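One contact in two related proteins. Structure 1 is multicopper oxidase type 1 from Nitrosomonas europaea, which probably oxidises substrates at bound copper ions, as a two-domain, laccase-like multicopper oxidase: PDB 3G5W (chain A, 1.90 Å), residues 43-48 and 87-92. Structure 2 is multicopper oxidase from Metagenomes: PDB 2ZWN (chain B, 1.70 Å), residues 44-49 and 88-93. Both blocks share one frame: the second was fitted to the first on N, CA, C and O of the twelve residues, RMSD 0.29 Å. Numbering follows each deposited sequence.

Structure 1 (3G5W).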
loop_
_atom_site.group_PDB
_atom_site.type_symbol
_atom_site.label_atom_id
_atom_site.label_comp_id
_atom_site.label_asym_id
_atom_site.label_seq_id
_atom_site.Cartn_x
_atom_site.Cartn_y
_atom_site.Cartn_z
ATOM N N ASP A 43 -19.637 -20.477 -21.172
ATOM C CA ASP A 43 -19.312 -19.683 -22.347
ATOM C C ASP A 43 -20.191 -18.452 -22.352
ATOM O O ASP A 43 -21.414 -18.528 -22.568
ATOM C CB ASP A 43 -19.482 -20.506 -23.627
ATOM C CG ASP A 43 -18.478 -21.645 -23.724
ATOM O OD1 ASP A 43 -17.332 -21.500 -23.230
ATOM O OD2 ASP A 43 -18.834 -22.696 -24.299
ATOM N N VAL A 44 -19.558 -17.316 -22.082
ATOM C CA VAL A 44 -20.255 -16.056 -21.869
ATOM C C VAL A 44 -20.210 -15.209 -23.134
ATOM O O VAL A 44 -19.170 -15.099 -23.777
ATOM C CB VAL A 44 -19.655 -15.281 -20.669
ATOM C CG1 VAL A 44 -20.388 -13.969 -20.430
ATOM C CG2 VAL A 44 -19.700 -16.146 -19.402
ATOM N N THR A 45 -21.364 -14.645 -23.488
ATOM C CA THR A 45 -21.478 -13.661 -24.562
ATOM C C THR A 45 -22.118 -12.393 -23.996
ATOM O O THR A 45 -23.190 -12.447 -23.380
ATOM C CB THR A 45 -22.340 -14.202 -25.736
ATOM O OG1 THR A 45 -21.718 -15.362 -26.295
ATOM C CG2 THR A 45 -22.502 -13.155 -26.827
ATOM N N VAL A 46 -21.465 -11.251 -24.193
ATOM C CA VAL A 46 -22.024 -9.986 -23.719
ATOM C C VAL A 46 -22.112 -8.979 -24.859
ATOM O O VAL A 46 -21.091 -8.604 -25.440
ATOM C CB VAL A 46 -21.221 -9.374 -22.540
ATOM C CG1 VAL A 46 -21.961 -8.165 -21.969
ATOM C CG2 VAL A 46 -20.981 -10.411 -21.442
ATOM N N ASN A 47 -23.336 -8.565 -25.174
ATOM C CA ASN A 47 -23.580 -7.538 -26.186
ATOM C C ASN A 47 -23.651 -6.177 -25.511
ATOM O O ASN A 47 -24.517 -5.937 -24.666
ATOM C CB ASN A 47 -24.865 -7.838 -26.975
ATOM C CG ASN A 47 -24.884 -9.246 -27.537
ATOM O OD1 ASN A 47 -24.047 -9.610 -28.360
ATOM N ND2 ASN A 47 -25.830 -10.053 -27.074
ATOM N N VAL A 48 -22.716 -5.302 -25.870
ATOM C CA VAL A 48 -22.577 -3.992 -25.230
ATOM C C VAL A 48 -22.922 -2.842 -26.183
ATOM O O VAL A 48 -22.211 -2.614 -27.162
ATOM C CB VAL A 48 -21.140 -3.808 -24.660
ATOM C CG1 VAL A 48 -21.011 -2.473 -23.928
ATOM C CG2 VAL A 48 -20.799 -4.955 -23.729
ATOM N N THR A 87 -22.756 -1.273 -31.170
ATOM C CA THR A 87 -22.829 -2.452 -30.304
ATOM C C THR A 87 -21.635 -3.367 -30.582
ATOM O O THR A 87 -21.338 -3.689 -31.743
ATOM C CB THR A 87 -24.164 -3.224 -30.509
ATOM O OG1 THR A 87 -25.267 -2.348 -30.253
ATOM C CG2 THR A 87 -24.270 -4.436 -29.574
ATOM N N PHE A 88 -20.947 -3.769 -29.514
ATOM C CA PHE A 88 -19.792 -4.654 -29.611
ATOM C C PHE A 88 -20.071 -5.898 -28.773
ATOM O O PHE A 88 -20.621 -5.807 -27.681
ATOM C CB PHE A 88 -18.543 -3.915 -29.112
ATOM C CG PHE A 88 -17.247 -4.648 -29.342
ATOM C CD1 PHE A 88 -16.786 -5.586 -28.422
ATOM C CD2 PHE A 88 -16.458 -4.360 -30.459
ATOM C CE1 PHE A 88 -15.580 -6.258 -28.623
ATOM C CE2 PHE A 88 -15.245 -5.021 -30.670
ATOM C CZ PHE A 88 -14.802 -5.976 -29.747
ATOM N N THR A 89 -19.696 -7.060 -29.290
ATOM C CA THR A 89 -19.953 -8.313 -28.601
ATOM C C THR A 89 -18.674 -8.952 -28.057
ATOM O O THR A 89 -17.724 -9.203 -28.805
ATOM C CB THR A 89 -20.715 -9.294 -29.515
ATOM O OG1 THR A 89 -22.014 -8.748 -29.806
ATOM C CG2 THR A 89 -20.877 -10.652 -28.850
ATOM N N TYR A 90 -18.669 -9.212 -26.751
ATOM C CA TYR A 90 -17.579 -9.939 -26.094
ATOM C C TYR A 90 -17.943 -11.407 -25.920
ATOM O O TYR A 90 -19.067 -11.724 -25.520
ATOM C CB TYR A 90 -17.267 -9.309 -24.729
ATOM C CG TYR A 90 -16.780 -7.881 -24.835
ATOM C CD1 TYR A 90 -15.423 -7.602 -25.017
ATOM C CD2 TYR A 90 -17.666 -6.818 -24.760
ATOM C CE1 TYR A 90 -14.968 -6.296 -25.114
ATOM C CE2 TYR A 90 -17.218 -5.498 -24.869
ATOM C CZ TYR A 90 -15.869 -5.253 -25.042
ATOM O OH TYR A 90 -15.419 -3.963 -25.160
ATOM N N LYS A 91 -16.994 -12.288 -26.237
ATOM C CA LYS A 91 -17.166 -13.733 -26.101
ATOM C C LYS A 91 -15.967 -14.344 -25.395
ATOM O O LYS A 91 -14.841 -14.274 -25.889
ATOM C CB LYS A 91 -17.363 -14.398 -27.469
ATOM C CG LYS A 91 -18.773 -14.269 -28.012
ATOM C CD LYS A 91 -18.918 -14.963 -29.358
ATOM C CE LYS A 91 -20.348 -14.858 -29.874
ATOM N NZ LYS A 91 -21.244 -15.900 -29.276
ATOM N N PHE A 92 -16.208 -14.935 -24.230
ATOM C CA PHE A 92 -15.126 -15.524 -23.456
ATOM C C PHE A 92 -15.625 -16.687 -22.601
ATOM O O PHE A 92 -16.817 -16.768 -22.282
ATOM C CB PHE A 92 -14.411 -14.452 -22.604
ATOM C CG PHE A 92 -15.324 -13.688 -21.676
ATOM C CD1 PHE A 92 -15.542 -14.130 -20.376
ATOM C CD2 PHE A 92 -15.956 -12.524 -22.102
ATOM C CE1 PHE A 92 -16.384 -13.433 -19.508
ATOM C CE2 PHE A 92 -16.806 -11.816 -21.248
ATOM C CZ PHE A 92 -17.021 -12.271 -19.949
#
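T45 and K91 lie side by side on the face that carries T45, N47, T89 and K91, in the antiparallel pair of strands 43-50 and 87-93 of the first cupredoxin-type domain; strand 2-15 flanks 43-50. K91 bends at its last torsion (chi4 -82°), so NZ donates a hydrogen bond to T45 OG1 (3.1 Å); T45 CG2 lies 4.1 Å from K91 CE. T89 OG1 donates to N47 OD1 (2.6 Å), in the amide plane and on a lone pair; N47 ND2 is bonded to E4 and D6. T87 OG1 bonds to T49 OG1. Backbone hydrogen bonds join V44 with F92, V46 with Y90 and V48 with F88. T45 CG2 meets T89 CG2 at 3.6 Å. T87 CB (3.9 Å) and its methyl CG2 make van der Waals contact with V48 O. On the face of V44, V46, V48, Y90 and F92, V44 CB sits over the F92 ring in a CH-pi contact, 4.2 Å from its centroid, and V48 CG2 touches Y90 CD2 (3.8 Å). F88 touches I82; Y90 OH bonds to Q79. Y90 and F92 meet W60, and V48's side chain is about 9 Å from bound copper.

Structure 2 (2ZWN).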
loop_
_atom_site.group_PDB
_atom_site.type_symbol
_atom_site.label_atom_id
_atom_site.label_comp_id
_atom_site.label_asym_id
_atom_site.label_seq_id
_atom_site.Cartn_x
_atom_site.Cartn_y
_atom_site.Cartn_z
ATOM N N ASP B 44 -19.616 -20.519 -21.137
ATOM C CA ASP B 44 -19.312 -19.684 -22.288
ATOM C C ASP B 44 -20.143 -18.414 -22.179
ATOM O O ASP B 44 -21.374 -18.464 -22.248
ATOM C CB ASP B 44 -19.643 -20.419 -23.586
ATOM C CG ASP B 44 -18.851 -21.700 -23.743
ATOM O OD1 ASP B 44 -17.601 -21.642 -23.680
ATOM O OD2 ASP B 44 -19.478 -22.766 -23.916
ATOM N N VAL B 45 -19.469 -17.283 -22.010
ATOM C CA VAL B 45 -20.145 -16.017 -21.759
ATOM C C VAL B 45 -20.167 -15.168 -23.017
ATOM O O VAL B 45 -19.160 -15.054 -23.711
ATOM C CB VAL B 45 -19.462 -15.238 -20.619
ATOM C CG1 VAL B 45 -20.162 -13.900 -20.382
ATOM C CG2 VAL B 45 -19.465 -16.067 -19.350
ATOM N N ILE B 46 -21.334 -14.601 -23.311
ATOM C CA ILE B 46 -21.501 -13.674 -24.418
ATOM C C ILE B 46 -22.113 -12.398 -23.854
ATOM O O ILE B 46 -23.158 -12.442 -23.204
ATOM C CB ILE B 46 -22.433 -14.235 -25.510
ATOM C CG1 ILE B 46 -21.928 -15.593 -26.020
ATOM C CG2 ILE B 46 -22.553 -13.238 -26.663
ATOM C CD1 ILE B 46 -22.952 -16.330 -26.870
ATOM N N VAL B 47 -21.454 -11.270 -24.075
ATOM C CA VAL B 47 -21.991 -9.988 -23.634
ATOM C C VAL B 47 -22.102 -9.037 -24.815
ATOM O O VAL B 47 -21.099 -8.683 -25.435
ATOM C CB VAL B 47 -21.136 -9.332 -22.533
ATOM C CG1 VAL B 47 -21.835 -8.091 -22.023
ATOM C CG2 VAL B 47 -20.887 -10.313 -21.396
ATOM N N ASN B 48 -23.336 -8.657 -25.131
ATOM C CA ASN B 48 -23.608 -7.707 -26.191
ATOM C C ASN B 48 -23.729 -6.334 -25.551
ATOM O O ASN B 48 -24.618 -6.108 -24.737
ATOM C CB ASN B 48 -24.896 -8.074 -26.933
ATOM C CG ASN B 48 -24.916 -9.527 -27.389
ATOM O OD1 ASN B 48 -24.064 -9.964 -28.168
ATOM N ND2 ASN B 48 -25.896 -10.282 -26.906
ATOM N N VAL B 49 -22.824 -5.432 -25.914
ATOM C CA VAL B 49 -22.736 -4.116 -25.298
ATOM C C VAL B 49 -23.174 -3.040 -26.281
ATOM O O VAL B 49 -22.655 -2.977 -27.392
ATOM C CB VAL B 49 -21.288 -3.813 -24.877
ATOM C CG1 VAL B 49 -21.202 -2.457 -24.183
ATOM C CG2 VAL B 49 -20.755 -4.934 -23.984
ATOM N N SER B 88 -22.445 -0.811 -31.124
ATOM C CA SER B 88 -22.506 -2.023 -30.319
ATOM C C SER B 88 -21.284 -2.901 -30.554
ATOM O O SER B 88 -20.542 -2.719 -31.523
ATOM C CB SER B 88 -23.780 -2.803 -30.629
ATOM O OG SER B 88 -24.927 -2.046 -30.275
ATOM N N TYR B 89 -21.073 -3.851 -29.651
ATOM C CA TYR B 89 -19.926 -4.743 -29.729
ATOM C C TYR B 89 -20.219 -5.964 -28.874
ATOM O O TYR B 89 -20.810 -5.843 -27.802
ATOM C CB TYR B 89 -18.661 -4.026 -29.245
ATOM C CG TYR B 89 -17.366 -4.775 -29.487
ATOM C CD1 TYR B 89 -16.618 -4.558 -30.640
ATOM C CD2 TYR B 89 -16.874 -5.676 -28.549
ATOM C CE1 TYR B 89 -15.422 -5.230 -30.859
ATOM C CE2 TYR B 89 -15.685 -6.359 -28.760
ATOM C CZ TYR B 89 -14.960 -6.130 -29.916
ATOM O OH TYR B 89 -13.777 -6.802 -30.132
ATOM N N THR B 90 -19.814 -7.133 -29.352
ATOM C CA THR B 90 -20.060 -8.374 -28.630
ATOM C C THR B 90 -18.758 -9.004 -28.145
ATOM O O THR B 90 -17.825 -9.227 -28.932
ATOM C CB THR B 90 -20.832 -9.379 -29.489
ATOM O OG1 THR B 90 -22.157 -8.885 -29.708
ATOM C CG2 THR B 90 -20.908 -10.735 -28.797
ATOM N N TYR B 91 -18.715 -9.284 -26.843
ATOM C CA TYR B 91 -17.596 -9.971 -26.211
ATOM C C TYR B 91 -17.972 -11.424 -26.012
ATOM O O TYR B 91 -19.098 -11.717 -25.625
ATOM C CB TYR B 91 -17.272 -9.334 -24.861
ATOM C CG TYR B 91 -16.738 -7.937 -24.996
ATOM C CD1 TYR B 91 -15.393 -7.718 -25.250
ATOM C CD2 TYR B 91 -17.580 -6.834 -24.892
ATOM C CE1 TYR B 91 -14.890 -6.439 -25.382
ATOM C CE2 TYR B 91 -17.092 -5.551 -25.031
ATOM C CZ TYR B 91 -15.747 -5.356 -25.278
ATOM O OH TYR B 91 -15.259 -4.080 -25.426
ATOM N N LYS B 92 -17.035 -12.324 -26.293
ATOM C CA LYS B 92 -17.228 -13.753 -26.058
ATOM C C LYS B 92 -15.986 -14.339 -25.405
ATOM O O LYS B 92 -14.871 -14.155 -25.895
ATOM C CB LYS B 92 -17.514 -14.490 -27.365
ATOM C CG LYS B 92 -18.727 -13.971 -28.110
ATOM C CD LYS B 92 -19.153 -14.923 -29.210
ATOM C CE LYS B 92 -20.400 -14.418 -29.908
ATOM N NZ LYS B 92 -20.939 -15.399 -30.897
ATOM N N PHE B 93 -16.178 -15.034 -24.289
ATOM C CA PHE B 93 -15.073 -15.661 -23.584
ATOM C C PHE B 93 -15.563 -16.817 -22.727
ATOM O O PHE B 93 -16.743 -16.884 -22.361
ATOM C CB PHE B 93 -14.304 -14.637 -22.735
ATOM C CG PHE B 93 -15.149 -13.924 -21.713
ATOM C CD1 PHE B 93 -15.314 -14.450 -20.437
ATOM C CD2 PHE B 93 -15.760 -12.713 -22.021
ATOM C CE1 PHE B 93 -16.090 -13.791 -19.490
ATOM C CE2 PHE B 93 -16.536 -12.052 -21.076
ATOM C CZ PHE B 93 -16.702 -12.593 -19.814
#
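I46 and K92 run side by side, and their contact is wholly apolar: I46 CG2 lies 4.1 Å from K92 CE, and the lysine chain is extended to its end (chi4 -174°). On the face of I46, N48, T90 and K92, T90 OG1 donates to N48 OD1 (2.7 Å), in the amide plane and on a lone pair; N48 ND2 is bonded to E5 and D7. S88 OG bonds to T50 OG1. Backbone hydrogen bonds join V45 with F93, V47 with Y91 and V49 with Y89. I46 CG2 meets T90 CG2 at 3.7 Å. S88 CB makes van der Waals contact with V49 O (3.4 Å). On the face of V45, V47, V49, Y91 and F93, V45 CB sits over the F93 ring in a CH-pi contact, 4.1 Å from its centroid, and V49 CG2 touches Y91 CD2 (3.8 Å). Y89 touches I83, its OH making a weak hydrogen bond to R71 O; Y91 OH bonds to Q80. Y91 and F93 meet W61.

What differs
The sharpest difference is T45(A) against I46(B), on the face shared with N47(A) and T89(A): T45(A) has a hydroxyl where I46(B) has a carbon. OG1 of T45(A) and CG1 of I46(B) lie 0.4 Å apart after superposition, so a methylene stands in the place of the oxygen, and the 3.1 Å hydrogen bond from K91(A) NZ to T45(A) OG1 has no equivalent, the NZ atoms of K91(A) and K92(B) being 1.7 Å apart with chi4 -82° against -174°. The methyl branch is common to both: CG2 of T45(A) and CG2 of I46(B) are 0.2 Å apart, and each packs on the threonine methyl, T89(A) CG2 or T90(B) CG2. CD1 of I46(B) has no counterpart in T45(A). A polar link between the strands thus stands against a longer apolar side chain, while N47(A) and T89(A) keep their places and the bond between them, as do N48(B) and T90(B).

At T87(A) against S88(B) the hydroxyls nearly coincide, OG1 of T87(A) and OG of S88(B) being 0.5 Å apart. What S88(B) lacks is the methyl CG2 of T87(A), which approaches V48(A) O; the beta carbon touches the matching carbonyl oxygen, V48(A) O or V49(B) O, in both.

F88(A) against Y89(B) keeps the ring in place, with CZ of F88(A) and CZ of Y89(B) 0.3 Å apart and chi1 -172° against -171°. The rings touch Y90(A) and Y91(B) alike. Y89(B) carries a phenolic hydroxyl that F88(A) lacks.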